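Local coordinates for protein catalase-3 (Neurospora crassa, PDB 3EJ6) that breaks hydrogen peroxide down to water and oxygen with a heme cofactor, as a large-subunit catalase that probably protects the fungus from peroxide damage, at residues A[455-460]-A[519-524]; A[538-543]-A[593-598]; A[629-634]-A[673-678]. All coordinates share one frame; numbering follows the deposited sequence.

Contact 1: A[455-460]-A[519-524]. With NAG (2-acetamido-2-deoxy-beta-D-glucopyranose), chain E.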
# COMPACT_ATOMS: atom_id res chain seq x y z
N PHE A 455 -29.23 26.14 -25.61
CA PHE A 455 -30.31 26.91 -24.98
C PHE A 455 -31.45 27.21 -25.95
O PHE A 455 -32.62 27.21 -25.56
CB PHE A 455 -29.76 28.21 -24.39
CG PHE A 455 -30.77 28.98 -23.57
CD1 PHE A 455 -30.99 28.65 -22.24
CD2 PHE A 455 -31.48 30.03 -24.13
CE1 PHE A 455 -31.92 29.35 -21.48
CE2 PHE A 455 -32.41 30.74 -23.38
CZ PHE A 455 -32.63 30.40 -22.05
N ASN A 456 -31.10 27.48 -27.21
CA ASN A 456 -32.10 27.72 -28.26
C ASN A 456 -32.96 26.49 -28.56
O ASN A 456 -34.14 26.61 -28.89
CB ASN A 456 -31.42 28.18 -29.55
CG ASN A 456 -30.96 29.63 -29.49
OD1 ASN A 456 -31.38 30.39 -28.62
ND2 ASN A 456 -30.09 30.01 -30.41
N SER A 457 -32.35 25.31 -28.43
CA SER A 457 -33.00 24.05 -28.79
C SER A 457 -33.85 23.43 -27.68
O SER A 457 -34.35 22.32 -27.82
CB SER A 457 -31.93 23.05 -29.25
OG SER A 457 -31.24 23.54 -30.39
N LEU A 458 -34.02 24.16 -26.57
CA LEU A 458 -34.89 23.73 -25.47
C LEU A 458 -36.25 24.42 -25.56
O LEU A 458 -36.40 25.45 -26.21
CB LEU A 458 -34.24 24.04 -24.12
CG LEU A 458 -33.00 23.23 -23.76
CD1 LEU A 458 -32.31 23.82 -22.53
CD2 LEU A 458 -33.35 21.77 -23.53
N THR A 459 -37.24 23.84 -24.88
CA THR A 459 -38.59 24.40 -24.84
C THR A 459 -38.64 25.57 -23.84
O THR A 459 -37.81 25.64 -22.94
CB THR A 459 -39.63 23.33 -24.43
OG1 THR A 459 -39.34 22.84 -23.12
CG2 THR A 459 -39.62 22.17 -25.42
N PRO A 460 -39.62 26.48 -24.00
CA PRO A 460 -39.78 27.64 -23.11
C PRO A 460 -39.67 27.32 -21.62
O PRO A 460 -39.02 28.06 -20.88
CB PRO A 460 -41.19 28.13 -23.44
CG PRO A 460 -41.39 27.76 -24.85
CD PRO A 460 -40.63 26.49 -25.08
N ASN A 519 -29.69 32.34 -33.64
CA ASN A 519 -31.00 31.70 -33.47
C ASN A 519 -31.10 30.28 -34.05
O ASN A 519 -32.20 29.75 -34.21
CB ASN A 519 -32.09 32.58 -34.10
CG ASN A 519 -32.11 33.99 -33.52
OD1 ASN A 519 -32.30 34.97 -34.24
ND2 ASN A 519 -31.93 34.10 -32.20
N ASN A 520 -29.95 29.67 -34.34
CA ASN A 520 -29.91 28.29 -34.83
C ASN A 520 -30.40 27.28 -33.79
O ASN A 520 -30.24 27.49 -32.59
CB ASN A 520 -28.49 27.91 -35.29
CG ASN A 520 -28.18 28.38 -36.70
OD1 ASN A 520 -28.78 29.34 -37.20
ND2 ASN A 520 -27.23 27.70 -37.35
N VAL A 521 -31.00 26.19 -34.28
CA VAL A 521 -31.58 25.15 -33.43
C VAL A 521 -31.20 23.76 -33.94
O VAL A 521 -31.03 23.56 -35.14
CB VAL A 521 -33.13 25.27 -33.39
CG1 VAL A 521 -33.72 24.25 -32.42
CG2 VAL A 521 -33.55 26.68 -33.00
N THR A 522 -31.07 22.81 -33.01
CA THR A 522 -30.70 21.43 -33.34
C THR A 522 -31.64 20.43 -32.65
O THR A 522 -32.29 20.75 -31.66
CB THR A 522 -29.25 21.13 -32.92
OG1 THR A 522 -28.91 19.78 -33.28
CG2 THR A 522 -29.06 21.32 -31.42
N ARG A 523 -31.69 19.21 -33.20
CA ARG A 523 -32.59 18.17 -32.71
C ARG A 523 -32.05 17.43 -31.48
O ARG A 523 -30.84 17.33 -31.29
CB ARG A 523 -32.86 17.13 -33.80
CG ARG A 523 -33.41 17.68 -35.11
CD ARG A 523 -34.04 16.56 -35.95
NE ARG A 523 -33.15 15.41 -36.11
CZ ARG A 523 -32.43 15.12 -37.20
NH1 ARG A 523 -32.47 15.89 -38.28
NH2 ARG A 523 -31.67 14.03 -37.21
N GLY A 524 -32.96 16.91 -30.67
CA GLY A 524 -32.65 15.87 -29.68
C GLY A 524 -31.96 16.27 -28.38
O GLY A 524 -31.61 15.40 -27.58
C1 NAG E . -26.25 28.55 -37.99
C2 NAG E . -25.94 28.66 -39.48
C3 NAG E . -24.56 29.25 -39.73
C4 NAG E . -24.26 30.44 -38.83
C5 NAG E . -24.62 30.12 -37.38
C6 NAG E . -24.38 31.32 -36.46
C7 NAG E . -27.22 26.88 -40.54
C8 NAG E . -27.70 27.38 -41.87
N2 NAG E . -26.06 27.36 -40.11
O3 NAG E . -24.46 29.65 -41.08
O4 NAG E . -22.90 30.77 -38.93
O5 NAG E . -25.99 29.77 -37.32
O6 NAG E . -23.37 31.00 -35.52
O7 NAG E . -27.90 26.08 -39.90
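Asn456, in the last turn of helix 449-456, turns its amide toward the loop at Asn519 and Asn520, which runs extended from Asn520 onward. With CG beside its backbone N (chi1 -75°), ND2 comes 3.3 Å from Asn520 O, and the N-H...O angle of 149° goes with a weak bond. The stronger partner of the same ND2 is His518 O, just before the segment, while OD1 takes the NE of Arg452, so both ends of the amide are used and its rotation is fixed. The CB of Asn456 also touches Asn520 O, at 3.3 Å. The CB of Asn520 points away from 455-460, and its side chain carries an N-linked N-acetylglucosamine, ND2 being bonded covalently to NAG C1 (1.4 Å). Asn520, Val521 and Thr522 form the Asn-Val-Thr sequon of N-glycosylation, and the position of the contact at the rim of the chain is consistent with a surface glycosylation site. Ser457, the first residue to leave helical angles, makes the central bond. Its OG accepts the backbone N-H of Thr522 at 2.7 Å in a nearly straight line (171°), and also bonds to Leu453 O one helical turn back. Around that oxygen stand two methyl groups, Val521 CG1 and Thr522 CG2, both 3.3 Å from Ser457 OG. Thr522 turns its OG1 elsewhere, to Glu306. With an alanine here in place of the serine, the Thr522 N-H would probably lose its acceptor and Leu453 O its hydroxyl partner.

Contact 2: A[538-543]-A[593-598]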
# COMPACT_ATOMS: atom_id res chain seq x y z
N LEU A 538 -42.89 2.17 -14.09
CA LEU A 538 -43.20 3.49 -13.53
C LEU A 538 -44.05 3.35 -12.28
O LEU A 538 -45.00 2.57 -12.25
CB LEU A 538 -43.91 4.38 -14.56
CG LEU A 538 -43.10 4.84 -15.77
CD1 LEU A 538 -43.95 5.77 -16.63
CD2 LEU A 538 -41.81 5.54 -15.36
N ARG A 539 -43.71 4.12 -11.25
CA ARG A 539 -44.30 3.97 -9.92
C ARG A 539 -45.56 4.80 -9.72
O ARG A 539 -45.67 5.92 -10.21
CB ARG A 539 -43.26 4.30 -8.84
CG ARG A 539 -42.34 3.13 -8.52
CD ARG A 539 -40.89 3.54 -8.44
NE ARG A 539 -40.04 2.41 -8.07
CZ ARG A 539 -38.71 2.38 -8.17
NH1 ARG A 539 -38.04 3.43 -8.63
NH2 ARG A 539 -38.05 1.29 -7.80
N VAL A 540 -46.52 4.23 -8.98
CA VAL A 540 -47.80 4.87 -8.70
C VAL A 540 -48.14 4.73 -7.22
O VAL A 540 -48.21 3.62 -6.69
CB VAL A 540 -48.94 4.24 -9.53
CG1 VAL A 540 -50.26 4.97 -9.26
CG2 VAL A 540 -48.61 4.27 -11.01
N GLY A 541 -48.35 5.87 -6.56
CA GLY A 541 -48.69 5.90 -5.13
C GLY A 541 -50.19 5.95 -4.90
O GLY A 541 -50.84 6.95 -5.20
N VAL A 542 -50.74 4.86 -4.37
CA VAL A 542 -52.17 4.76 -4.10
C VAL A 542 -52.48 5.15 -2.65
O VAL A 542 -52.29 4.35 -1.73
CB VAL A 542 -52.70 3.33 -4.37
CG1 VAL A 542 -54.19 3.24 -4.06
CG2 VAL A 542 -52.43 2.94 -5.82
N LEU A 543 -52.96 6.37 -2.46
CA LEU A 543 -53.33 6.88 -1.14
C LEU A 543 -54.67 6.30 -0.70
O LEU A 543 -55.71 6.64 -1.27
CB LEU A 543 -53.38 8.41 -1.13
CG LEU A 543 -52.03 9.13 -1.04
CD1 LEU A 543 -51.21 8.91 -2.30
CD2 LEU A 543 -52.23 10.62 -0.79
N ALA A 593 -46.63 9.00 -10.28
CA ALA A 593 -48.02 9.46 -10.24
C ALA A 593 -48.64 9.18 -8.87
O ALA A 593 -48.25 8.23 -8.19
CB ALA A 593 -48.83 8.78 -11.33
N VAL A 594 -49.60 10.01 -8.48
CA VAL A 594 -50.29 9.87 -7.20
C VAL A 594 -51.79 9.74 -7.43
O VAL A 594 -52.36 10.43 -8.28
CB VAL A 594 -50.02 11.08 -6.27
CG1 VAL A 594 -50.74 10.92 -4.94
CG2 VAL A 594 -48.52 11.25 -6.05
N VAL A 595 -52.43 8.85 -6.68
CA VAL A 595 -53.87 8.61 -6.82
C VAL A 595 -54.52 8.31 -5.47
O VAL A 595 -54.07 7.42 -4.74
CB VAL A 595 -54.16 7.45 -7.81
CG1 VAL A 595 -53.40 6.19 -7.42
CG2 VAL A 595 -55.66 7.18 -7.90
N VAL A 596 -55.57 9.06 -5.14
CA VAL A 596 -56.33 8.85 -3.91
C VAL A 596 -57.44 7.84 -4.15
O VAL A 596 -58.31 8.05 -5.00
CB VAL A 596 -56.93 10.17 -3.39
CG1 VAL A 596 -57.67 9.94 -2.07
CG2 VAL A 596 -55.85 11.22 -3.22
N ALA A 597 -57.41 6.74 -3.40
CA ALA A 597 -58.45 5.71 -3.48
C ALA A 597 -59.76 6.24 -2.89
O ALA A 597 -59.75 7.12 -2.03
CB ALA A 597 -58.01 4.45 -2.76
N GLU A 598 -60.88 5.68 -3.35
CA GLU A 598 -62.20 6.12 -2.91
C GLU A 598 -62.42 5.79 -1.44
O GLU A 598 -62.21 4.66 -1.00
CB GLU A 598 -63.30 5.47 -3.76
CG GLU A 598 -64.70 6.02 -3.48
CD GLU A 598 -65.74 5.54 -4.49
OE1 GLU A 598 -66.79 6.21 -4.62
OE2 GLU A 598 -65.51 4.50 -5.14
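Leu543, paired with Val596, can be followed atom by atom on the face it shares with Val594 and Val596. Its CB sits 3.8 Å from Val595 O and close to the CA of Val596. CG follows beside the backbone N, and chi2 of 67° swings CD1 back along the neighbouring strand, where it meets Val594 CG1 at 3.4 Å, a pair squeezed closer than methyls normally come; the two side chains cross obliquely. The same face is covered by Ile622 and Leu623 of helix 618-628.

The two strands run parallel, their axes 4.6 Å apart and 18° from exact alignment. Gly541 N gives to Ala593 O and Gly541 O takes Val595 N; Leu543 repeats the pattern with Val595 O and Ala597 N, and Ala593 N to Arg539 O completes five bonds. The Leu543 N bond to Val595 O is short, 2.7 Å, though its donor is tilted from the carbonyl plane.

On the other face Val595 CG1 stands between two valines of the adjacent strand, 3.8 Å from both Val540 CG1 and Val542 CG2. Its chi1 of 54° places this methyl between the backbone N and carbonyl carbon, directed at the partner strand. Helices 550-563 and 660-673 cover this side through Leu561, Ala554 and Val663. The pair forms the centre of the parallel sheet of the C-terminal domain, with helices on both faces as in the glutaminase-type clan.

All five inter-strand bonds are backbone to backbone, so side-chain contact across the pair is apolar; the charge of Arg539 is met outside it by Asp264.

Contact 3: A[629-634]-A[673-678]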
# COMPACT_ATOMS: atom_id res chain seq x y z
N TRP A 629 -44.90 19.32 -8.20
CA TRP A 629 -43.77 18.85 -9.02
C TRP A 629 -44.20 18.31 -10.39
O TRP A 629 -43.42 17.63 -11.06
CB TRP A 629 -42.97 17.79 -8.26
CG TRP A 629 -42.43 18.26 -6.94
CD1 TRP A 629 -42.08 19.54 -6.60
CD2 TRP A 629 -42.14 17.45 -5.79
NE1 TRP A 629 -41.62 19.58 -5.31
CE2 TRP A 629 -41.63 18.31 -4.79
CE3 TRP A 629 -42.26 16.09 -5.51
CZ2 TRP A 629 -41.25 17.85 -3.53
CZ3 TRP A 629 -41.88 15.63 -4.25
CH2 TRP A 629 -41.38 16.51 -3.28
N GLY A 630 -45.42 18.62 -10.81
CA GLY A 630 -45.88 18.34 -12.17
C GLY A 630 -46.21 16.89 -12.51
O GLY A 630 -46.26 16.53 -13.68
N LYS A 631 -46.45 16.07 -11.49
CA LYS A 631 -46.82 14.67 -11.70
C LYS A 631 -48.29 14.54 -12.08
O LYS A 631 -49.09 15.43 -11.78
CB LYS A 631 -46.56 13.85 -10.44
CG LYS A 631 -45.13 13.88 -9.95
CD LYS A 631 -44.95 13.00 -8.72
CE LYS A 631 -43.58 13.18 -8.11
NZ LYS A 631 -42.50 12.66 -9.00
N PRO A 632 -48.66 13.43 -12.76
CA PRO A 632 -50.08 13.14 -12.94
C PRO A 632 -50.74 12.72 -11.62
O PRO A 632 -50.34 11.72 -11.02
CB PRO A 632 -50.09 11.98 -13.95
CG PRO A 632 -48.70 11.87 -14.47
CD PRO A 632 -47.82 12.42 -13.41
N VAL A 633 -51.73 13.50 -11.18
CA VAL A 633 -52.47 13.20 -9.95
C VAL A 633 -53.90 12.76 -10.27
O VAL A 633 -54.40 13.02 -11.37
CB VAL A 633 -52.51 14.42 -9.00
CG1 VAL A 633 -51.10 14.82 -8.58
CG2 VAL A 633 -53.24 15.60 -9.65
N ALA A 634 -54.55 12.09 -9.32
CA ALA A 634 -55.90 11.57 -9.54
C ALA A 634 -56.66 11.28 -8.25
O ALA A 634 -56.10 11.32 -7.15
CB ALA A 634 -55.84 10.32 -10.40
N VAL A 673 -46.71 11.34 -20.76
CA VAL A 673 -46.34 12.75 -20.74
C VAL A 673 -45.33 13.00 -19.61
O VAL A 673 -44.45 13.84 -19.74
CB VAL A 673 -47.57 13.67 -20.54
CG1 VAL A 673 -47.16 15.14 -20.55
CG2 VAL A 673 -48.62 13.41 -21.61
N PHE A 674 -45.49 12.25 -18.52
CA PHE A 674 -44.55 12.22 -17.40
C PHE A 674 -44.58 13.49 -16.55
O PHE A 674 -44.96 13.45 -15.38
CB PHE A 674 -43.12 11.92 -17.87
CG PHE A 674 -42.14 11.69 -16.75
CD1 PHE A 674 -42.12 10.49 -16.06
CD2 PHE A 674 -41.24 12.68 -16.38
CE1 PHE A 674 -41.22 10.27 -15.02
CE2 PHE A 674 -40.34 12.48 -15.35
CZ PHE A 674 -40.33 11.27 -14.67
N LYS A 675 -44.20 14.61 -17.16
CA LYS A 675 -44.16 15.90 -16.46
C LYS A 675 -45.05 16.91 -17.19
O LYS A 675 -44.91 17.11 -18.39
CB LYS A 675 -42.72 16.42 -16.39
CG LYS A 675 -42.32 16.96 -15.02
CD LYS A 675 -42.22 15.84 -13.99
CE LYS A 675 -41.26 16.19 -12.87
NZ LYS A 675 -41.41 15.27 -11.71
N PHE A 676 -45.96 17.53 -16.44
CA PHE A 676 -46.83 18.57 -16.98
C PHE A 676 -46.24 19.95 -16.71
O PHE A 676 -46.35 20.49 -15.61
CB PHE A 676 -48.24 18.45 -16.38
CG PHE A 676 -49.03 17.30 -16.93
CD1 PHE A 676 -48.92 16.03 -16.36
CD2 PHE A 676 -49.86 17.47 -18.03
CE1 PHE A 676 -49.65 14.96 -16.87
CE2 PHE A 676 -50.59 16.40 -18.54
CZ PHE A 676 -50.48 15.15 -17.96
N LEU A 677 -45.61 20.52 -17.74
CA LEU A 677 -44.82 21.75 -17.62
C LEU A 677 -45.65 23.04 -17.50
O LEU A 677 -45.11 24.10 -17.19
CB LEU A 677 -43.87 21.88 -18.82
CG LEU A 677 -42.92 20.71 -19.07
CD1 LEU A 677 -42.06 20.98 -20.29
CD2 LEU A 677 -42.05 20.42 -17.85
N GLU A 678 -46.96 22.94 -17.75
CA GLU A 678 -47.86 24.10 -17.63
C GLU A 678 -48.07 24.57 -16.19
O GLU A 678 -48.55 25.68 -15.96
CB GLU A 678 -49.22 23.82 -18.29
CG GLU A 678 -49.85 22.47 -17.95
CD GLU A 678 -49.61 21.42 -19.02
OE1 GLU A 678 -48.69 20.59 -18.83
OE2 GLU A 678 -50.31 21.44 -20.05
O HOH W 1 -42.16 12.68 -11.69
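Gly630 O receives the backbone N-H of Phe676 at 3.0 Å and 172°, in the carbonyl plane and on a lone pair. This is the close-fitting part of the contact. The same oxygen meets the CA of Lys675 and lies at the edge of the Phe676 ring, in its plane. Pro632 CG comes to the ring edge as well, 4.0 Å from Phe676 CE1, the two side chains crossing at about a right angle, and Pro632 CD rests 3.6 Å from Phe674 O. Val673 CG1 covers one face of the Phe676 ring, 4.1 Å above its centre. Gly630, with phi of 75°, is the C-prime residue of a Schellman motif that ends helix 618-628.

The lysine side is looser and hydrated, although still buried. Lys675, bent at chi2 (69°), brings NZ to Trp629 O in a weak bond of 3.2 Å. Lys631 NZ stands 3.9 Å from Lys675 NZ, and one water accepts from both at 2.7 Å. Glu249 binds both in salt bridges, one oxygen to each, and so holds the two ammonium groups together; Lys631 NZ also bonds to Phe591 O.

The carboxylate belongs to helix 247-256, so the contact joins the ends of helices 618-628 and 660-673 to an earlier part of the chain. Pro632 leads into strand 633-636, with Tyr656 of strand 655-658 against both Pro632 and Phe676.

Contact 1 is a surface contact beside a glycan, whereas contacts 2 and 3 are buried in the C-terminal domain. The latter two, with centres 13 Å apart, serve the same sheet: strands 593-596 and 633-636 are neighbours, and Val594 N and Val596 N probably bond to Pro632 O and Ala634 O. Contact 1 comes within about 4 Å of contact 3 at nearest atoms without touching it, and about 19 Å from contact 2. Chemistry follows place: one firm serine bond and one weak amide bond hold a loop in contact 1, regular backbone bonds and valine or leucine packing fill contact 2, and contact 3, where the chain enters strand 633-636, mixes ring packing with lysines bridged by water and a carboxylate.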